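Local structure of uncharacterized protein VP1736 (Vibrio parahaemolyticus, 3LXQ) at residues N77-Q82 against G355-T360; P347-S352 against D366-L371. The protein is of unknown precise function but contains a sulfatase-family domain of the alkaline phosphatase superfamily. One frame throughout, in Å; residues are numbered along the deposited sequence.

Interaction 1: residues N77-Q82 against G355-T360; sequences NPATYQ and GVDAKT
Two main-chain hydrogen bonds tie Asn77 to Ala358 as an antiparallel hydrogen-bonded pair, one of the pairings of a small two-stranded sheet, 75-77 with 358-360. Asn77 N reaches Ala358 O at 2.9 Å, and the return bond from Ala358 N to Asn77 O is the straighter (167° at the hydrogen). Beyond this pair Asp357, its CG anti to the carbonyl carbon (chi1 -73°), brings OD2 to within 3.0 Å of Ala79 N, which meets the carboxylate from above its plane. A water lies close to Val356 O (2.6 Å) and more distant from Asn77 O.

The packing is mostly of side chains on peptide groups. The methyl of Ala79 rests on the 355-356 peptide, CB lying 3.6 Å from Val356 N, while Tyr81 turns its ring edge toward Gly355 N.

Gly355 ends helix 346-353 in a Schellman motif, and its CA makes a CA-H...O contact of 3.2 Å with Tyr81 O, a buried oxygen without a hydrogen-bond partner in the model.

Gln82 folds back so that NE2 donates to Ala79 O at 2.8 Å. The loop is thus held mainly through its peptide groups, with the Asp357 carboxylate taking up the N-H of Ala79 just past the last strand pair.

Interaction 2: residues P347-S352 against D366-L371; sequences PPTLLS and DLTKPL
Asp366 faces helix 346-353 with CG anti to its backbone N (chi1 175°), which carries the carboxylate to Ser352. Ser352 OG, itself anti to the backbone N, donates to Asp366 OD2 along the syn lone pair at 2.6 Å; the same hydroxyl is also bonded to Thr80 N. The other oxygen, OD1, turns back to its own loop and is gripped twice from above the carboxylate plane, by Thr368 N at 3.0 Å and by Thr368 OG1 at a very short 2.5 Å.

At Leu367 the backbone N-H points at the helix, and Leu367 N bonds to Thr349 OG1 over 2.9 Å in a nearly straight line (163°). Thr349 holds OG1 beside its own backbone N, where the hydroxyl is also bonded to Asp345 O one turn earlier. The CB of Leu367 packs on this oxygen at 3.5 Å, the two side chains crossing obliquely.

The bond from Thr368 N to OD1 defines an Asx turn, superposed on a type I beta turn from Asp366 to Lys369, so that the loop presents its carboxylate and one N-H together to the flank of the helix. Thr368 sets OG1 in the crowded position between backbone N and carbonyl carbon (chi1 64°), which leaves CG2 against Thr349, and the two threonine side chains pass in opposite directions with Thr349 CG2 and Thr368 CG2 4.1 Å apart; Trp121 touches both threonines.

Lys369 extends its chain back along the turn, and NZ forms a long salt bridge of 3.6 Å to Asp366 OD2 while hydrogen bonding to Pro78 O.

Helix 346-353 carries one side of interaction 2, and the chain leaving that helix carries one side of interaction 1; the contact centres lie about 9 Å apart. Interaction 2 is buried and joins the helix flank to the 366-371 turn by side-chain hydroxyls and a carboxylate; interaction 1 is partly buried, farther from the centre of the chain, and relies largely on peptide groups of a short sheet beyond the helix end. The 77-82 loop bridges them: Thr80 OG1 meets Thr368 OG1 at 2.5 Å in a probable hydrogen bond, and a backbone bond links Tyr81 to Ser352. Their acids differ, Asp357 being exposed and Asp366 buried among several donors, which would probably stabilise its charge.

Interaction 1: residues N77-Q82 against G355-T360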
loop_
_atom_site.group_PDB
_atom_site.type_symbol
_atom_site.label_atom_id
_atom_site.label_comp_id
_atom_site.label_asym_id
_atom_site.label_seq_id
_atom_site.Cartn_x
_atom_site.Cartn_y
_atom_site.Cartn_z
ATOM N N ASN A 77 17.273 2.978 9.547
ATOM C CA ASN A 77 16.210 3.091 10.517
ATOM C C ASN A 77 16.171 1.836 11.382
ATOM O O ASN A 77 15.834 0.760 10.881
ATOM C CB ASN A 77 14.864 3.302 9.813
ATOM C CG ASN A 77 13.732 3.553 10.790
ATOM O OD1 ASN A 77 12.655 2.934 10.718
ATOM N ND2 ASN A 77 13.971 4.455 11.719
ATOM N N PRO A 78 16.531 1.959 12.678
ATOM C CA PRO A 78 16.412 0.773 13.531
ATOM C C PRO A 78 14.949 0.481 13.877
ATOM O O PRO A 78 14.152 1.401 14.083
ATOM C CB PRO A 78 17.231 1.127 14.789
ATOM C CG PRO A 78 17.572 2.600 14.682
ATOM C CD PRO A 78 16.951 3.159 13.429
ATOM N N ALA A 79 14.607 -0.798 13.912
ATOM C CA ALA A 79 13.255 -1.222 14.226
ATOM C C ALA A 79 12.871 -0.856 15.656
ATOM O O ALA A 79 13.697 -0.939 16.567
ATOM C CB ALA A 79 13.112 -2.722 14.008
ATOM N N THR A 80 11.614 -0.449 15.828
ATOM C CA THR A 80 11.027 -0.198 17.138
ATOM C C THR A 80 10.948 -1.495 17.924
ATOM O O THR A 80 11.474 -1.583 19.031
ATOM C CB THR A 80 9.646 0.453 17.002
ATOM O OG1 THR A 80 9.814 1.763 16.452
ATOM C CG2 THR A 80 8.940 0.561 18.337
ATOM N N TYR A 81 10.326 -2.512 17.343
ATOM C CA TYR A 81 10.270 -3.819 17.989
ATOM C C TYR A 81 11.651 -4.469 17.963
ATOM O O TYR A 81 12.339 -4.437 16.943
ATOM C CB TYR A 81 9.221 -4.713 17.319
ATOM C CG TYR A 81 9.092 -6.072 17.970
ATOM C CD1 TYR A 81 8.545 -6.200 19.255
ATOM C CD2 TYR A 81 9.530 -7.228 17.314
ATOM C CE1 TYR A 81 8.429 -7.441 19.863
ATOM C CE2 TYR A 81 9.418 -8.471 17.915
ATOM C CZ TYR A 81 8.867 -8.570 19.192
ATOM O OH TYR A 81 8.752 -9.802 19.800
ATOM N N GLN A 82 12.059 -5.044 19.089
ATOM C CA GLN A 82 13.411 -5.593 19.222
ATOM C C GLN A 82 13.471 -7.063 19.678
ATOM O O GLN A 82 14.557 -7.593 19.904
ATOM C CB GLN A 82 14.285 -4.698 20.129
ATOM C CG GLN A 82 14.736 -3.373 19.462
ATOM C CD GLN A 82 15.762 -3.585 18.348
ATOM O OE1 GLN A 82 16.730 -4.331 18.514
ATOM N NE2 GLN A 82 15.555 -2.921 17.214
ATOM N N GLY A 355 10.630 -6.225 13.787
ATOM C CA GLY A 355 11.977 -6.316 14.345
ATOM C C GLY A 355 13.111 -6.357 13.337
ATOM O O GLY A 355 14.179 -6.876 13.634
ATOM N N VAL A 356 12.890 -5.811 12.143
ATOM C CA VAL A 356 13.950 -5.787 11.126
ATOM C C VAL A 356 14.517 -4.388 10.931
ATOM O O VAL A 356 13.794 -3.478 10.493
ATOM C CB VAL A 356 13.476 -6.372 9.762
ATOM C CG1 VAL A 356 14.569 -6.235 8.698
ATOM C CG2 VAL A 356 13.099 -7.837 9.919
ATOM N N ASP A 357 15.802 -4.223 11.253
ATOM C CA ASP A 357 16.517 -2.958 11.001
ATOM C C ASP A 357 16.594 -2.725 9.491
ATOM O O ASP A 357 16.893 -3.652 8.737
ATOM C CB ASP A 357 17.939 -2.989 11.579
ATOM C CG ASP A 357 17.977 -2.880 13.102
ATOM O OD1 ASP A 357 19.077 -3.070 13.668
ATOM O OD2 ASP A 357 16.934 -2.610 13.738
ATOM N N ALA A 358 16.351 -1.484 9.075
ATOM C CA ALA A 358 16.156 -1.147 7.674
ATOM C C ALA A 358 17.114 -0.088 7.152
ATOM O O ALA A 358 16.901 1.111 7.363
ATOM C CB ALA A 358 14.695 -0.703 7.443
ATOM N N LYS A 359 18.155 -0.533 6.458
ATOM C CA LYS A 359 19.032 0.356 5.705
ATOM C C LYS A 359 18.546 0.333 4.258
ATOM O O LYS A 359 18.899 -0.562 3.496
ATOM C CB LYS A 359 20.503 -0.103 5.793
ATOM C CG LYS A 359 21.471 0.779 4.997
ATOM C CD LYS A 359 22.927 0.465 5.296
ATOM C CE LYS A 359 23.856 1.567 4.793
ATOM N NZ LYS A 359 25.275 1.248 5.166
ATOM N N THR A 360 17.702 1.298 3.889
ATOM C CA THR A 360 17.053 1.271 2.590
ATOM C C THR A 360 16.959 2.682 2.022
ATOM O O THR A 360 17.149 3.658 2.757
ATOM C CB THR A 360 15.626 0.658 2.670
ATOM O OG1 THR A 360 14.673 1.670 3.007
ATOM C CG2 THR A 360 15.559 -0.490 3.685
HETATM O O HOH W 1 13.081 -0.952 10.624
#

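Interaction 2: residues P347-S352 against D366-L371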
loop_
_atom_site.group_PDB
_atom_site.type_symbol
_atom_site.label_atom_id
_atom_site.label_comp_id
_atom_site.label_asym_id
_atom_site.label_seq_id
_atom_site.Cartn_x
_atom_site.Cartn_y
_atom_site.Cartn_z
ATOM N N PRO A 347 5.586 0.011 4.345
ATOM C CA PRO A 347 6.722 -0.911 4.484
ATOM C C PRO A 347 7.742 -0.518 5.559
ATOM O O PRO A 347 8.151 -1.402 6.290
ATOM C CB PRO A 347 7.371 -0.943 3.097
ATOM C CG PRO A 347 6.449 -0.232 2.182
ATOM C CD PRO A 347 5.331 0.393 2.943
ATOM N N PRO A 348 8.168 0.776 5.638
ATOM C CA PRO A 348 9.051 1.163 6.768
ATOM C C PRO A 348 8.424 0.934 8.149
ATOM O O PRO A 348 9.111 0.498 9.083
ATOM C CB PRO A 348 9.319 2.670 6.540
ATOM C CG PRO A 348 8.603 3.046 5.261
ATOM C CD PRO A 348 8.106 1.820 4.597
ATOM N N THR A 349 7.129 1.221 8.275
ATOM C CA THR A 349 6.403 0.939 9.518
ATOM C C THR A 349 6.393 -0.556 9.876
ATOM O O THR A 349 6.659 -0.932 11.032
ATOM C CB THR A 349 4.962 1.484 9.464
ATOM O OG1 THR A 349 4.987 2.890 9.172
ATOM C CG2 THR A 349 4.220 1.240 10.779
ATOM N N LEU A 350 6.111 -1.402 8.888
ATOM C CA LEU A 350 5.972 -2.841 9.119
ATOM C C LEU A 350 7.300 -3.506 9.474
ATOM O O LEU A 350 7.350 -4.337 10.397
ATOM C CB LEU A 350 5.313 -3.524 7.913
ATOM C CG LEU A 350 3.872 -3.085 7.594
ATOM C CD1 LEU A 350 3.512 -3.382 6.143
ATOM C CD2 LEU A 350 2.857 -3.700 8.552
ATOM N N LEU A 351 8.372 -3.136 8.766
ATOM C CA LEU A 351 9.718 -3.632 9.098
ATOM C C LEU A 351 10.089 -3.320 10.544
ATOM O O LEU A 351 10.717 -4.132 11.242
ATOM C CB LEU A 351 10.779 -3.030 8.175
ATOM C CG LEU A 351 10.856 -3.483 6.717
ATOM C CD1 LEU A 351 12.067 -2.835 6.080
ATOM C CD2 LEU A 351 10.911 -5.015 6.567
ATOM N N SER A 352 9.694 -2.131 10.981
ATOM C CA SER A 352 9.984 -1.667 12.320
ATOM C C SER A 352 9.206 -2.498 13.323
ATOM O O SER A 352 9.736 -2.843 14.385
ATOM C CB SER A 352 9.649 -0.177 12.444
ATOM O OG SER A 352 10.195 0.397 13.625
ATOM N N ASP A 366 8.464 5.636 9.220
ATOM C CA ASP A 366 8.262 4.587 10.215
ATOM C C ASP A 366 7.308 5.189 11.219
ATOM O O ASP A 366 7.686 6.021 12.049
ATOM C CB ASP A 366 9.588 4.217 10.873
ATOM C CG ASP A 366 9.438 3.208 12.022
ATOM O OD1 ASP A 366 8.302 2.863 12.422
ATOM O OD2 ASP A 366 10.488 2.757 12.541
ATOM N N LEU A 367 6.057 4.779 11.142
ATOM C CA LEU A 367 5.019 5.454 11.919
ATOM C C LEU A 367 4.870 4.883 13.329
ATOM O O LEU A 367 3.983 5.299 14.075
ATOM C CB LEU A 367 3.693 5.468 11.158
ATOM C CG LEU A 367 3.737 6.318 9.880
ATOM C CD1 LEU A 367 2.588 5.989 8.938
ATOM C CD2 LEU A 367 3.811 7.823 10.186
ATOM N N THR A 368 5.749 3.947 13.686
ATOM C CA THR A 368 5.852 3.496 15.069
ATOM C C THR A 368 6.528 4.590 15.898
ATOM O O THR A 368 6.498 4.556 17.127
ATOM C CB THR A 368 6.669 2.188 15.231
ATOM O OG1 THR A 368 8.028 2.416 14.844
ATOM C CG2 THR A 368 6.065 1.031 14.430
ATOM N N LYS A 369 7.123 5.555 15.199
ATOM C CA LYS A 369 7.848 6.653 15.808
ATOM C C LYS A 369 7.085 7.958 15.609
ATOM O O LYS A 369 6.256 8.050 14.692
ATOM C CB LYS A 369 9.263 6.742 15.221
ATOM C CG LYS A 369 10.089 5.491 15.534
ATOM C CD LYS A 369 11.415 5.470 14.811
ATOM C CE LYS A 369 12.256 4.323 15.347
ATOM N NZ LYS A 369 13.342 3.960 14.414
ATOM N N PRO A 370 7.373 8.970 16.462
ATOM C CA PRO A 370 6.663 10.244 16.425
ATOM C C PRO A 370 6.787 10.940 15.091
ATOM O O PRO A 370 7.795 10.828 14.403
ATOM C CB PRO A 370 7.370 11.078 17.510
ATOM C CG PRO A 370 7.930 10.079 18.446
ATOM C CD PRO A 370 8.378 8.953 17.548
ATOM N N LEU A 371 5.744 11.665 14.742
ATOM C CA LEU A 371 5.731 12.425 13.536
ATOM C C LEU A 371 4.978 13.687 13.895
ATOM O O LEU A 371 3.822 13.621 14.337
ATOM C CB LEU A 371 5.002 11.647 12.434
ATOM C CG LEU A 371 4.915 12.337 11.067
ATOM C CD1 LEU A 371 6.246 12.294 10.336
ATOM C CD2 LEU A 371 3.783 11.745 10.209
#